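Local coordinates for protein probable porin (Pseudomonas aeruginosa, PDB 4FSP) that probably acts as a passive channel of the OprD porin family, a beta-barrel in the outer membrane through which small solutes pass, at residues A28-Y33 and Y400-L405; Y58-T63 and T111-L116; G201-I206 and S213-E218; P334-M339 and S363-V368. All blocks are in the same frame, centred on the assembly; numbering follows the deposited sequence.

The four contacts sample the wall of one antiparallel beta-barrel and show how a closed sheet is secured at separate points along the chain. Contact 1 joins the first and last long strands, and the other three are nested in sequence inside the loop it closes. Contacts 3 and 4 are hairpin pairings on opposite sides of the chain's centre, their centres about 33 Å apart. Contact 4 lies nearer to contact 1, about 16 Å between centres. Contact 2 differs in kind, since its segments meet across an intervening strand through side chains and one side-chain-to-backbone bond. Detergent (C8E) chains lie against residues of contacts 2, 3 and 4, as expected for membrane-facing parts of the wall.

Contact 1 of 4, residues A28-Y33 and Y400-L405; sequences ALRNFY and YLTYEL
Tyr400 meets two side chains of the facing strand, Arg30 and Phe32, and all three leave the sheet on the same side. The Arg30 guanidinium, reached through a chain bent at chi3, sets NH2 3.4 Å from Tyr400 CE2. Its plane is turned 34° from the phenol ring, and Tyr400 CD2 lies over one of its faces. Phe32 lies alongside Tyr400 with its ring nearly parallel, at 24°, but slid so far that the two barely overlap; CD1 comes to 3.4 Å from Tyr400 CE2. Next along this face, Thr402 CG2 rests 3.9 Å from Arg30 CG, and Glu404, bent at chi2 (87°), folds OE1 to 3.4 Å from Ala28 CB. The other face carries Asn31 beside Leu401, their CB atoms 3.8 Å apart, and Leu29 beside Tyr403. These two pairs are the hydrogen-bonded ones, each joined by two reciprocal N-H to C=O bonds, among which Leu29 N to Tyr403 O is short at 2.6 Å. A second shell fixes the polar ends: Tyr400 OH bonds to Gly138 O and Arg382 NH1, while the Asn31 amide is taken up by Gln52 and Trp50. The pairing is the seam of the barrel, where strand 24-38, flanked on its far edge by strand 47-59, meets strand 394-406, which strand 378-388 borders in turn.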
# COMPACT_ATOMS: atom_id res chain seq x y z
N ALA A 28 19.20 3.83 2.54
CA ALA A 28 18.76 2.92 1.47
C ALA A 28 19.16 3.44 0.10
O ALA A 28 18.99 4.63 -0.21
CB ALA A 28 17.25 2.67 1.54
N LEU A 29 19.71 2.55 -0.73
CA LEU A 29 20.13 2.91 -2.08
C LEU A 29 19.21 2.22 -3.06
O LEU A 29 19.01 1.00 -2.99
CB LEU A 29 21.57 2.46 -2.33
CG LEU A 29 22.64 3.16 -1.50
CD1 LEU A 29 24.02 2.58 -1.78
CD2 LEU A 29 22.63 4.62 -1.83
N ARG A 30 18.65 2.97 -4.00
CA ARG A 30 17.65 2.39 -4.89
C ARG A 30 17.79 2.88 -6.32
O ARG A 30 17.59 4.07 -6.61
CB ARG A 30 16.26 2.74 -4.37
CG ARG A 30 15.15 1.83 -4.81
CD ARG A 30 13.98 2.06 -3.87
NE ARG A 30 12.69 2.05 -4.54
CZ ARG A 30 11.94 0.97 -4.67
NH1 ARG A 30 12.38 -0.18 -4.17
NH2 ARG A 30 10.77 1.03 -5.29
N ASN A 31 18.16 1.96 -7.21
CA ASN A 31 18.18 2.27 -8.63
C ASN A 31 16.93 1.69 -9.29
O ASN A 31 16.67 0.49 -9.20
CB ASN A 31 19.45 1.73 -9.28
CG ASN A 31 19.70 2.32 -10.65
OD1 ASN A 31 19.45 1.67 -11.67
ND2 ASN A 31 20.18 3.56 -10.69
N PHE A 32 16.15 2.56 -9.93
CA PHE A 32 14.86 2.19 -10.50
C PHE A 32 14.79 2.52 -11.99
O PHE A 32 15.06 3.66 -12.40
CB PHE A 32 13.75 2.89 -9.70
CG PHE A 32 12.41 2.91 -10.37
CD1 PHE A 32 11.71 1.74 -10.62
CD2 PHE A 32 11.81 4.13 -10.69
CE1 PHE A 32 10.45 1.77 -11.22
CE2 PHE A 32 10.55 4.17 -11.29
CZ PHE A 32 9.87 2.99 -11.55
N TYR A 33 14.47 1.52 -12.80
CA TYR A 33 14.26 1.72 -14.24
C TYR A 33 12.86 1.28 -14.63
O TYR A 33 12.37 0.24 -14.18
CB TYR A 33 15.29 0.96 -15.07
CG TYR A 33 15.00 1.00 -16.56
CD1 TYR A 33 15.38 2.08 -17.33
CD2 TYR A 33 14.33 -0.05 -17.18
CE1 TYR A 33 15.10 2.12 -18.69
CE2 TYR A 33 14.05 -0.02 -18.54
CZ TYR A 33 14.43 1.07 -19.28
OH TYR A 33 14.15 1.09 -20.63
N TYR A 400 14.44 -2.90 -10.29
CA TYR A 400 14.88 -2.28 -9.05
C TYR A 400 16.15 -2.95 -8.61
O TYR A 400 16.23 -4.18 -8.53
CB TYR A 400 13.83 -2.43 -7.95
CG TYR A 400 12.42 -2.05 -8.34
CD1 TYR A 400 11.59 -2.95 -8.99
CD2 TYR A 400 11.90 -0.80 -8.01
CE1 TYR A 400 10.28 -2.62 -9.33
CE2 TYR A 400 10.59 -0.46 -8.35
CZ TYR A 400 9.79 -1.37 -9.01
OH TYR A 400 8.49 -1.04 -9.35
N LEU A 401 17.15 -2.12 -8.33
CA LEU A 401 18.37 -2.54 -7.69
C LEU A 401 18.34 -1.88 -6.33
O LEU A 401 18.27 -0.65 -6.24
CB LEU A 401 19.56 -2.02 -8.49
CG LEU A 401 20.93 -2.61 -8.17
CD1 LEU A 401 20.81 -4.11 -8.06
CD2 LEU A 401 21.91 -2.25 -9.27
N THR A 402 18.35 -2.67 -5.26
CA THR A 402 18.25 -2.10 -3.92
C THR A 402 19.40 -2.54 -3.04
O THR A 402 19.89 -3.68 -3.14
CB THR A 402 16.95 -2.49 -3.19
OG1 THR A 402 16.87 -3.91 -3.06
CG2 THR A 402 15.74 -1.97 -3.93
N TYR A 403 19.81 -1.63 -2.17
CA TYR A 403 20.78 -1.92 -1.14
C TYR A 403 20.44 -1.13 0.13
O TYR A 403 20.17 0.08 0.06
CB TYR A 403 22.20 -1.60 -1.61
CG TYR A 403 23.24 -2.17 -0.69
CD1 TYR A 403 23.52 -3.52 -0.70
CD2 TYR A 403 23.93 -1.36 0.19
CE1 TYR A 403 24.47 -4.05 0.15
CE2 TYR A 403 24.88 -1.88 1.04
CZ TYR A 403 25.15 -3.23 1.01
OH TYR A 403 26.09 -3.77 1.85
N GLU A 404 20.45 -1.82 1.27
CA GLU A 404 20.15 -1.21 2.56
C GLU A 404 21.37 -1.22 3.49
O GLU A 404 21.87 -2.29 3.84
CB GLU A 404 18.99 -1.94 3.24
CG GLU A 404 18.79 -1.60 4.71
CD GLU A 404 17.90 -0.39 4.90
OE1 GLU A 404 17.89 0.48 4.01
OE2 GLU A 404 17.21 -0.32 5.94
N LEU A 405 21.82 -0.03 3.90
CA LEU A 405 23.04 0.11 4.69
C LEU A 405 22.74 0.71 6.06
O LEU A 405 22.38 1.88 6.16
CB LEU A 405 24.04 1.00 3.96
CG LEU A 405 25.32 1.40 4.69
CD1 LEU A 405 26.22 0.20 4.93
CD2 LEU A 405 26.07 2.49 3.93

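Contact 2 of 4, residues Y58-T63 and T111-L116; sequences YRSGYT and TAKLRL. With C8E ((hydroxyethyloxy)tri(ethyloxy)octane), chain B.
Arg59 is the first residue of 58-63 to approach Lys113, its CB 4.2 Å from NZ; just before it, Tyr58 carries a detergent chain over one face of its ring. The Arg59 guanidinium is engaged elsewhere, in a salt bridge of NE with Asp57. Ser60 supplies the polar link. Its carbonyl O accepts a hydrogen bond from Lys113 NZ at 2.8 Å, the donor tilted 26° from the carbonyl plane. Ser60 OG donates to Gly61 O within its own segment, at 2.6 Å, and also lies 3.6 Å from Lys113 CE. The ammonium has a second partner, a salt bridge to Asp72, so a backbone carbonyl and a carboxylate share it. Asp72 belongs to strand 67-80, which pairs with strand 47-59 along one edge and with strand 105-116 along the other. The contact thus spans the middle strand of an antiparallel meander in the barrel wall, and no backbone pairing joins its two segments. Past Gly61 the chain brings Tyr62 toward 111-116. Lys113, extended beyond CG, crosses this side chain at about a right angle and runs by its hydroxyl end, with CD 3.3 Å from Tyr62 OH. Arg115 sends its aliphatic part over one face of the ring: CB is 3.5 Å from Tyr62 CE1, and CG stands above the rim. The guanidinium is not stacked, its plane lying 68° from the ring. Phe12, from the N-terminal tag, meets Tyr62 edge-to-face.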
# COMPACT_ATOMS: atom_id res chain seq x y z
N TYR A 58 16.04 7.86 9.77
CA TYR A 58 16.45 7.99 11.16
C TYR A 58 15.26 7.84 12.11
O TYR A 58 14.21 8.44 11.90
CB TYR A 58 17.09 9.36 11.38
CG TYR A 58 17.26 9.71 12.83
CD1 TYR A 58 18.31 9.19 13.57
CD2 TYR A 58 16.38 10.58 13.47
CE1 TYR A 58 18.49 9.52 14.92
CE2 TYR A 58 16.53 10.90 14.82
CZ TYR A 58 17.59 10.37 15.54
OH TYR A 58 17.76 10.70 16.87
N ARG A 59 15.45 7.07 13.18
CA ARG A 59 14.42 6.86 14.20
C ARG A 59 15.04 7.04 15.58
O ARG A 59 15.88 6.23 15.99
CB ARG A 59 13.85 5.44 14.10
CG ARG A 59 13.34 5.02 12.72
CD ARG A 59 11.95 5.56 12.46
NE ARG A 59 11.50 5.31 11.09
CZ ARG A 59 10.60 4.40 10.75
NH1 ARG A 59 10.03 3.63 11.67
NH2 ARG A 59 10.26 4.26 9.47
N SER A 60 14.63 8.08 16.30
CA SER A 60 15.17 8.30 17.65
C SER A 60 14.54 7.29 18.59
O SER A 60 13.56 6.64 18.24
CB SER A 60 14.82 9.70 18.15
OG SER A 60 13.47 9.72 18.62
N GLY A 61 15.11 7.16 19.78
CA GLY A 61 14.42 6.52 20.89
C GLY A 61 13.49 7.54 21.55
O GLY A 61 13.09 8.52 20.93
N TYR A 62 13.17 7.33 22.83
CA TYR A 62 12.24 8.21 23.54
C TYR A 62 12.88 8.83 24.76
O TYR A 62 13.64 8.16 25.46
CB TYR A 62 10.98 7.42 23.97
CG TYR A 62 10.09 7.09 22.80
CD1 TYR A 62 9.15 8.01 22.35
CD2 TYR A 62 10.21 5.89 22.11
CE1 TYR A 62 8.34 7.73 21.26
CE2 TYR A 62 9.39 5.59 21.01
CZ TYR A 62 8.47 6.53 20.59
OH TYR A 62 7.65 6.27 19.52
N THR A 63 12.55 10.10 25.01
CA THR A 63 12.99 10.77 26.22
C THR A 63 12.38 10.08 27.44
O THR A 63 11.38 9.36 27.32
CB THR A 63 12.56 12.26 26.24
OG1 THR A 63 11.14 12.36 26.02
CG2 THR A 63 13.31 13.04 25.17
N THR A 111 9.07 13.89 11.81
CA THR A 111 7.89 13.41 12.51
C THR A 111 8.15 13.42 14.01
O THR A 111 9.07 12.75 14.49
CB THR A 111 7.53 11.97 12.06
OG1 THR A 111 7.42 11.93 10.63
CG2 THR A 111 6.20 11.51 12.69
N ALA A 112 7.38 14.22 14.74
CA ALA A 112 7.40 14.13 16.19
C ALA A 112 6.59 12.90 16.61
O ALA A 112 5.54 12.57 16.02
CB ALA A 112 6.83 15.39 16.82
N LYS A 113 7.08 12.19 17.62
CA LYS A 113 6.33 11.07 18.15
C LYS A 113 6.20 11.16 19.67
O LYS A 113 7.17 11.41 20.38
CB LYS A 113 6.90 9.73 17.68
CG LYS A 113 8.35 9.46 18.06
CD LYS A 113 8.95 8.28 17.27
CE LYS A 113 10.39 8.03 17.71
NZ LYS A 113 11.08 6.94 16.94
N LEU A 114 4.96 10.98 20.15
CA LEU A 114 4.68 10.95 21.57
C LEU A 114 4.14 9.58 21.96
O LEU A 114 3.33 8.97 21.25
CB LEU A 114 3.67 12.02 21.98
CG LEU A 114 4.02 13.51 21.85
CD1 LEU A 114 2.77 14.32 22.17
CD2 LEU A 114 5.13 13.90 22.79
N ARG A 115 4.58 9.12 23.12
CA ARG A 115 4.33 7.78 23.56
C ARG A 115 3.87 7.83 25.02
O ARG A 115 4.53 8.44 25.88
CB ARG A 115 5.63 7.00 23.37
CG ARG A 115 5.54 5.55 23.54
CD ARG A 115 5.55 4.74 22.24
NE ARG A 115 5.06 3.42 22.66
CZ ARG A 115 5.82 2.37 22.95
NH1 ARG A 115 7.14 2.44 22.77
NH2 ARG A 115 5.26 1.24 23.39
N LEU A 116 2.72 7.23 25.29
CA LEU A 116 2.12 7.22 26.63
C LEU A 116 1.31 5.93 26.77
O LEU A 116 0.51 5.60 25.87
CB LEU A 116 1.19 8.42 26.81
CG LEU A 116 0.36 8.43 28.09
CD1 LEU A 116 1.28 8.45 29.30
CD2 LEU A 116 -0.59 9.62 28.13
C1 C8E B . 20.15 13.00 13.09
C2 C8E B . 20.65 12.95 14.53
C3 C8E B . 21.45 11.68 14.79
C4 C8E B . 21.43 11.30 16.27
C5 C8E B . 22.80 10.84 16.77
C6 C8E B . 22.69 9.82 17.91
C7 C8E B . 24.03 9.14 18.18
C8 C8E B . 24.03 8.31 19.46
O9 C8E B . 23.62 6.98 19.22
C10 C8E B . 24.67 6.05 19.35
C11 C8E B . 24.21 4.86 20.18
O12 C8E B . 23.71 3.86 19.33
C13 C8E B . 24.75 3.01 18.91

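Contact 3 of 4, residues G201-I206 and S213-E218; sequences GLDYRI and SYHYGE. With C8E ((hydroxyethyloxy)tri(ethyloxy)octane), chain G; C8E ((hydroxyethyloxy)tri(ethyloxy)octane), chain J; C8E ((hydroxyethyloxy)tri(ethyloxy)octane), chain I.
Gly201, Asp203 and His215 carry this contact within the antiparallel hairpin of strands 193-205 and 210-219 of the porin barrel. Gly201 and His215 form a non-hydrogen-bonded pair, and with no side chain on the glycine the imidazole leans across the neighbouring strand, ND1 3.6 Å from Gly201 CA. Its chi1 of -66° puts CG beside its backbone N, and one ring face looks toward Leu202 N. Between this pair and the like pair Asp203-Ser213, Leu202 and Tyr214 exchange both backbone hydrogen bonds. Their side chains occupy the opposite sheet face, where detergent lies on them: a C8E carbon sits over the centre of the Tyr214 ring, and Leu202 CD2 lies 3.6 Å from C2 of a second C8E molecule. On the first face Asp203 stands beside Ser213 and gathers two donors on a single oxygen, tying three residues together. His215 also packs against loop residues Leu130 and Pro131. Ser213 OG donates to Asp203 OD1 at 2.7 Å, meeting the anti lone pair of that oxygen. His215 NE2 reaches that same OD1 at 2.8 Å from the syn side, almost straight at 172°, with the oxygen in the imidazole plane but the donor 32° out of the carboxylate plane.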
# COMPACT_ATOMS: atom_id res chain seq x y z
N GLY A 201 -10.21 4.10 12.88
CA GLY A 201 -10.35 2.68 12.69
C GLY A 201 -10.18 1.85 13.94
O GLY A 201 -9.82 2.35 15.02
N LEU A 202 -10.38 0.56 13.74
CA LEU A 202 -10.37 -0.43 14.79
C LEU A 202 -9.96 -1.76 14.14
O LEU A 202 -10.44 -2.11 13.06
CB LEU A 202 -11.78 -0.49 15.38
CG LEU A 202 -12.24 -1.51 16.41
CD1 LEU A 202 -13.50 -0.99 17.10
CD2 LEU A 202 -12.54 -2.84 15.75
N ASP A 203 -9.05 -2.47 14.79
CA ASP A 203 -8.61 -3.78 14.32
C ASP A 203 -8.66 -4.68 15.54
O ASP A 203 -8.12 -4.33 16.59
CB ASP A 203 -7.18 -3.72 13.77
CG ASP A 203 -7.03 -2.71 12.64
OD1 ASP A 203 -7.49 -3.00 11.51
OD2 ASP A 203 -6.44 -1.64 12.87
N TYR A 204 -9.32 -5.83 15.40
CA TYR A 204 -9.65 -6.66 16.56
C TYR A 204 -9.22 -8.09 16.35
O TYR A 204 -9.59 -8.72 15.35
CB TYR A 204 -11.15 -6.60 16.82
CG TYR A 204 -11.62 -7.55 17.89
CD1 TYR A 204 -11.07 -7.53 19.16
CD2 TYR A 204 -12.64 -8.45 17.64
CE1 TYR A 204 -11.50 -8.38 20.14
CE2 TYR A 204 -13.08 -9.32 18.63
CZ TYR A 204 -12.50 -9.27 19.88
OH TYR A 204 -12.90 -10.11 20.88
N ARG A 205 -8.43 -8.61 17.30
CA ARG A 205 -8.01 -10.00 17.27
C ARG A 205 -9.17 -10.83 17.79
O ARG A 205 -9.43 -10.85 18.99
CB ARG A 205 -6.78 -10.23 18.15
CG ARG A 205 -5.61 -9.34 17.81
CD ARG A 205 -4.89 -9.80 16.54
NE ARG A 205 -3.98 -10.93 16.78
CZ ARG A 205 -4.21 -12.18 16.37
NH1 ARG A 205 -5.31 -12.47 15.69
NH2 ARG A 205 -3.32 -13.13 16.62
N ILE A 206 -9.88 -11.50 16.89
CA ILE A 206 -11.03 -12.29 17.29
C ILE A 206 -10.56 -13.59 17.92
O ILE A 206 -11.16 -14.10 18.87
CB ILE A 206 -11.89 -12.64 16.07
CG1 ILE A 206 -12.39 -11.35 15.41
CG2 ILE A 206 -13.04 -13.56 16.46
CD1 ILE A 206 -12.67 -11.49 13.93
N SER A 213 -11.56 -5.98 10.96
CA SER A 213 -11.23 -4.56 10.95
C SER A 213 -12.37 -3.70 10.42
O SER A 213 -13.06 -4.08 9.47
CB SER A 213 -10.01 -4.32 10.06
OG SER A 213 -8.91 -5.08 10.51
N TYR A 214 -12.53 -2.52 11.01
CA TYR A 214 -13.38 -1.48 10.47
C TYR A 214 -12.56 -0.20 10.32
O TYR A 214 -11.84 0.20 11.24
CB TYR A 214 -14.58 -1.19 11.39
CG TYR A 214 -15.29 0.06 10.95
CD1 TYR A 214 -16.26 0.00 9.96
CD2 TYR A 214 -14.94 1.30 11.46
CE1 TYR A 214 -16.89 1.16 9.52
CE2 TYR A 214 -15.54 2.45 11.01
CZ TYR A 214 -16.52 2.38 10.05
OH TYR A 214 -17.12 3.56 9.63
N HIS A 215 -12.68 0.46 9.17
CA HIS A 215 -11.99 1.75 8.99
C HIS A 215 -12.86 2.74 8.23
O HIS A 215 -13.62 2.36 7.32
CB HIS A 215 -10.65 1.56 8.27
CG HIS A 215 -9.65 0.81 9.09
ND1 HIS A 215 -8.64 1.43 9.78
CD2 HIS A 215 -9.55 -0.52 9.36
CE1 HIS A 215 -7.93 0.52 10.42
NE2 HIS A 215 -8.47 -0.67 10.20
N TYR A 216 -12.74 4.00 8.63
CA TYR A 216 -13.48 5.09 8.01
C TYR A 216 -12.49 6.10 7.46
O TYR A 216 -11.51 6.45 8.12
CB TYR A 216 -14.39 5.76 9.05
CG TYR A 216 -15.12 6.94 8.48
CD1 TYR A 216 -16.33 6.77 7.80
CD2 TYR A 216 -14.62 8.23 8.61
CE1 TYR A 216 -17.00 7.85 7.27
CE2 TYR A 216 -15.28 9.31 8.08
CZ TYR A 216 -16.48 9.11 7.41
OH TYR A 216 -17.16 10.18 6.87
N GLY A 217 -12.72 6.56 6.24
CA GLY A 217 -11.86 7.57 5.66
C GLY A 217 -12.72 8.60 4.95
O GLY A 217 -13.74 8.26 4.35
N GLU A 218 -12.30 9.85 5.00
CA GLU A 218 -13.08 10.91 4.38
C GLU A 218 -12.16 11.97 3.81
O GLU A 218 -11.44 12.63 4.56
CB GLU A 218 -14.03 11.53 5.42
CG GLU A 218 -14.82 12.72 4.90
CD GLU A 218 -15.78 13.30 5.92
OE1 GLU A 218 -16.24 12.55 6.81
OE2 GLU A 218 -16.06 14.51 5.85
C1 C8E G . -19.84 13.11 6.33
C2 C8E G . -20.20 13.34 7.79
C3 C8E G . -20.84 12.09 8.34
C4 C8E G . -20.15 11.69 9.64
C5 C8E G . -19.74 10.23 9.58
C6 C8E G . -18.65 9.94 10.59
C7 C8E G . -18.62 8.45 10.90
C8 C8E G . -17.28 8.05 11.50
O9 C8E G . -17.45 7.12 12.55
C10 C8E G . -16.45 6.12 12.53
C11 C8E G . -16.14 5.66 13.95
O12 C8E G . -15.20 4.61 13.92
C13 C8E G . -14.80 4.19 15.20
C14 C8E G . -13.42 3.54 15.14
C1 C8E J . -14.66 -4.38 12.94
C2 C8E J . -14.70 -5.24 14.19
C3 C8E J . -14.75 -6.68 13.67
C4 C8E J . -16.05 -7.34 14.13
C5 C8E J . -15.90 -8.86 13.91
C6 C8E J . -16.27 -9.55 15.24
C7 C8E J . -16.36 -11.08 15.07
C8 C8E J . -16.86 -11.61 16.42
O9 C8E J . -16.83 -13.06 16.51
C10 C8E J . -17.01 -13.36 17.91
C11 C8E J . -16.90 -14.85 18.14
O12 C8E J . -16.06 -14.94 19.32
C4 C8E I . -16.90 -0.57 15.37
C5 C8E I . -17.60 -0.10 14.10
C6 C8E I . -18.02 1.36 14.16
C7 C8E I . -18.96 1.63 12.99
C8 C8E I . -19.45 3.07 12.91
O9 C8E I . -20.00 3.31 11.63
C10 C8E I . -20.89 4.41 11.60
C11 C8E I . -21.26 4.72 10.16
O12 C8E I . -21.97 5.94 10.04

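Contact 4 of 4, residues P334-M339 and S363-V368; sequences PGLSLM and SDLRYV. With C8E ((hydroxyethyloxy)tri(ethyloxy)octane), chain F.
Leu336 and Tyr367 cross at about a right angle, the leucine CB lying in the plane of the phenol ring at its edge, 3.6 Å from CD1. The anti first torsion of Tyr367 (chi1 -170°) carries the ring across toward the facing segment, CE1 3.6 Å from Pro334 O. Leu365 completes this apolar face, its CD1 4.0 Å from Leu336 CD1 and similarly close to Leu338 CB; C8 of a detergent molecule lies 3.6 Å from Leu338 CD1. On the other face the side chains are mostly polar. Met339 crosses Asp364 nearly perpendicularly, CB against CB. Arg366, extended from CG to NE, grips the Asp364 carboxylate side-on, NE to OD1 at 3.0 Å and NH2 to OD2, each on a syn lone pair. Ser337 OG is set 3.2 Å from Arg366 CB, and a water joins it to Asp364 OD1, donating to the carboxylate. Thus Asp364 is held by its strand mate and, through water, by the strand opposite. Reciprocal backbone bonds join Ser337 with Arg366 and Met339 with Asp364. At the end, Val368 N bonds to Gly335 O from above the carbonyl plane; the positive phi of the glycine (94°) is one at which a CB would press against the preceding carbonyl O. This hairpin of strands 336-346 and 358-368 is flanked by strand 318-327 on one side and strand 378-388 on the other.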
# COMPACT_ATOMS: atom_id res chain seq x y z
N PRO A 334 18.36 -19.94 -1.98
CA PRO A 334 17.82 -18.86 -1.14
C PRO A 334 18.08 -17.50 -1.78
O PRO A 334 19.09 -17.32 -2.45
CB PRO A 334 18.60 -19.01 0.17
CG PRO A 334 19.88 -19.66 -0.23
CD PRO A 334 19.54 -20.58 -1.37
N GLY A 335 17.16 -16.56 -1.58
CA GLY A 335 17.28 -15.26 -2.20
C GLY A 335 16.54 -15.17 -3.52
O GLY A 335 16.26 -14.07 -4.01
N LEU A 336 16.22 -16.32 -4.11
CA LEU A 336 15.51 -16.34 -5.39
C LEU A 336 14.03 -16.62 -5.17
O LEU A 336 13.66 -17.64 -4.58
CB LEU A 336 16.10 -17.39 -6.34
CG LEU A 336 15.52 -17.37 -7.76
CD1 LEU A 336 15.84 -16.05 -8.44
CD2 LEU A 336 16.01 -18.55 -8.63
N SER A 337 13.19 -15.72 -5.65
CA SER A 337 11.75 -15.91 -5.56
C SER A 337 11.14 -15.54 -6.88
O SER A 337 11.74 -14.79 -7.66
CB SER A 337 11.17 -15.01 -4.48
OG SER A 337 11.49 -13.65 -4.75
N LEU A 338 9.94 -16.05 -7.13
CA LEU A 338 9.24 -15.78 -8.37
C LEU A 338 7.74 -15.65 -8.08
O LEU A 338 7.22 -16.34 -7.19
CB LEU A 338 9.54 -16.90 -9.36
CG LEU A 338 8.63 -17.29 -10.52
CD1 LEU A 338 9.48 -17.92 -11.62
CD2 LEU A 338 7.58 -18.28 -10.05
N MET A 339 7.06 -14.77 -8.80
CA MET A 339 5.60 -14.66 -8.69
C MET A 339 5.01 -14.42 -10.07
O MET A 339 5.59 -13.71 -10.89
CB MET A 339 5.20 -13.53 -7.73
CG MET A 339 3.68 -13.35 -7.54
SD MET A 339 2.83 -12.41 -8.84
CE MET A 339 3.16 -10.73 -8.28
N SER A 363 4.38 -10.74 -14.04
CA SER A 363 5.40 -11.69 -13.64
C SER A 363 6.45 -10.92 -12.86
O SER A 363 6.74 -9.75 -13.16
CB SER A 363 6.03 -12.35 -14.87
OG SER A 363 5.11 -13.23 -15.49
N ASP A 364 7.01 -11.56 -11.86
CA ASP A 364 7.89 -10.89 -10.92
C ASP A 364 9.03 -11.86 -10.64
O ASP A 364 8.80 -13.03 -10.33
CB ASP A 364 7.05 -10.53 -9.69
CG ASP A 364 7.87 -10.06 -8.51
OD1 ASP A 364 8.77 -10.79 -8.04
OD2 ASP A 364 7.56 -8.95 -8.01
N LEU A 365 10.26 -11.39 -10.81
CA LEU A 365 11.42 -12.21 -10.48
C LEU A 365 12.35 -11.41 -9.58
O LEU A 365 12.65 -10.23 -9.84
CB LEU A 365 12.15 -12.69 -11.75
CG LEU A 365 13.33 -13.65 -11.54
CD1 LEU A 365 12.85 -14.90 -10.82
CD2 LEU A 365 14.00 -14.02 -12.87
N ARG A 366 12.80 -12.05 -8.51
CA ARG A 366 13.61 -11.37 -7.52
C ARG A 366 14.80 -12.21 -7.13
O ARG A 366 14.68 -13.44 -7.00
CB ARG A 366 12.78 -11.09 -6.27
CG ARG A 366 11.63 -10.15 -6.49
CD ARG A 366 10.69 -10.10 -5.30
NE ARG A 366 9.55 -9.23 -5.57
CZ ARG A 366 9.40 -8.02 -5.04
NH1 ARG A 366 10.31 -7.55 -4.20
NH2 ARG A 366 8.34 -7.30 -5.35
N TYR A 367 15.94 -11.56 -6.93
CA TYR A 367 17.08 -12.23 -6.33
C TYR A 367 17.84 -11.30 -5.40
O TYR A 367 18.04 -10.12 -5.71
CB TYR A 367 18.04 -12.81 -7.38
CG TYR A 367 19.08 -13.69 -6.74
CD1 TYR A 367 18.75 -14.95 -6.27
CD2 TYR A 367 20.39 -13.26 -6.58
CE1 TYR A 367 19.68 -15.76 -5.67
CE2 TYR A 367 21.34 -14.07 -5.98
CZ TYR A 367 20.98 -15.32 -5.53
OH TYR A 367 21.92 -16.13 -4.93
N VAL A 368 18.24 -11.84 -4.25
CA VAL A 368 19.05 -11.13 -3.27
C VAL A 368 20.34 -11.89 -3.03
O VAL A 368 20.31 -13.05 -2.61
CB VAL A 368 18.33 -11.04 -1.93
CG1 VAL A 368 19.14 -10.19 -0.96
CG2 VAL A 368 16.93 -10.49 -2.10
C7 C8E F . 12.54 -18.57 -13.97
C8 C8E F . 12.52 -19.48 -12.75
O9 C8E F . 13.50 -20.50 -12.81
C10 C8E F . 14.41 -20.47 -11.73
C11 C8E F . 14.45 -21.83 -11.05
O12 C8E F . 15.70 -22.50 -11.20
C13 C8E F . 16.11 -23.17 -10.03
C14 C8E F . 17.58 -23.57 -10.09
O15 C8E F . 17.71 -24.98 -10.06
C16 C8E F . 19.03 -25.49 -10.00
C17 C8E F . 19.92 -24.67 -9.07
O18 C8E F . 19.91 -25.25 -7.78
C19 C8E F . 20.82 -26.32 -7.67
C20 C8E F . 21.67 -26.12 -6.43
O HOH W 1 9.01 -13.00 -6.15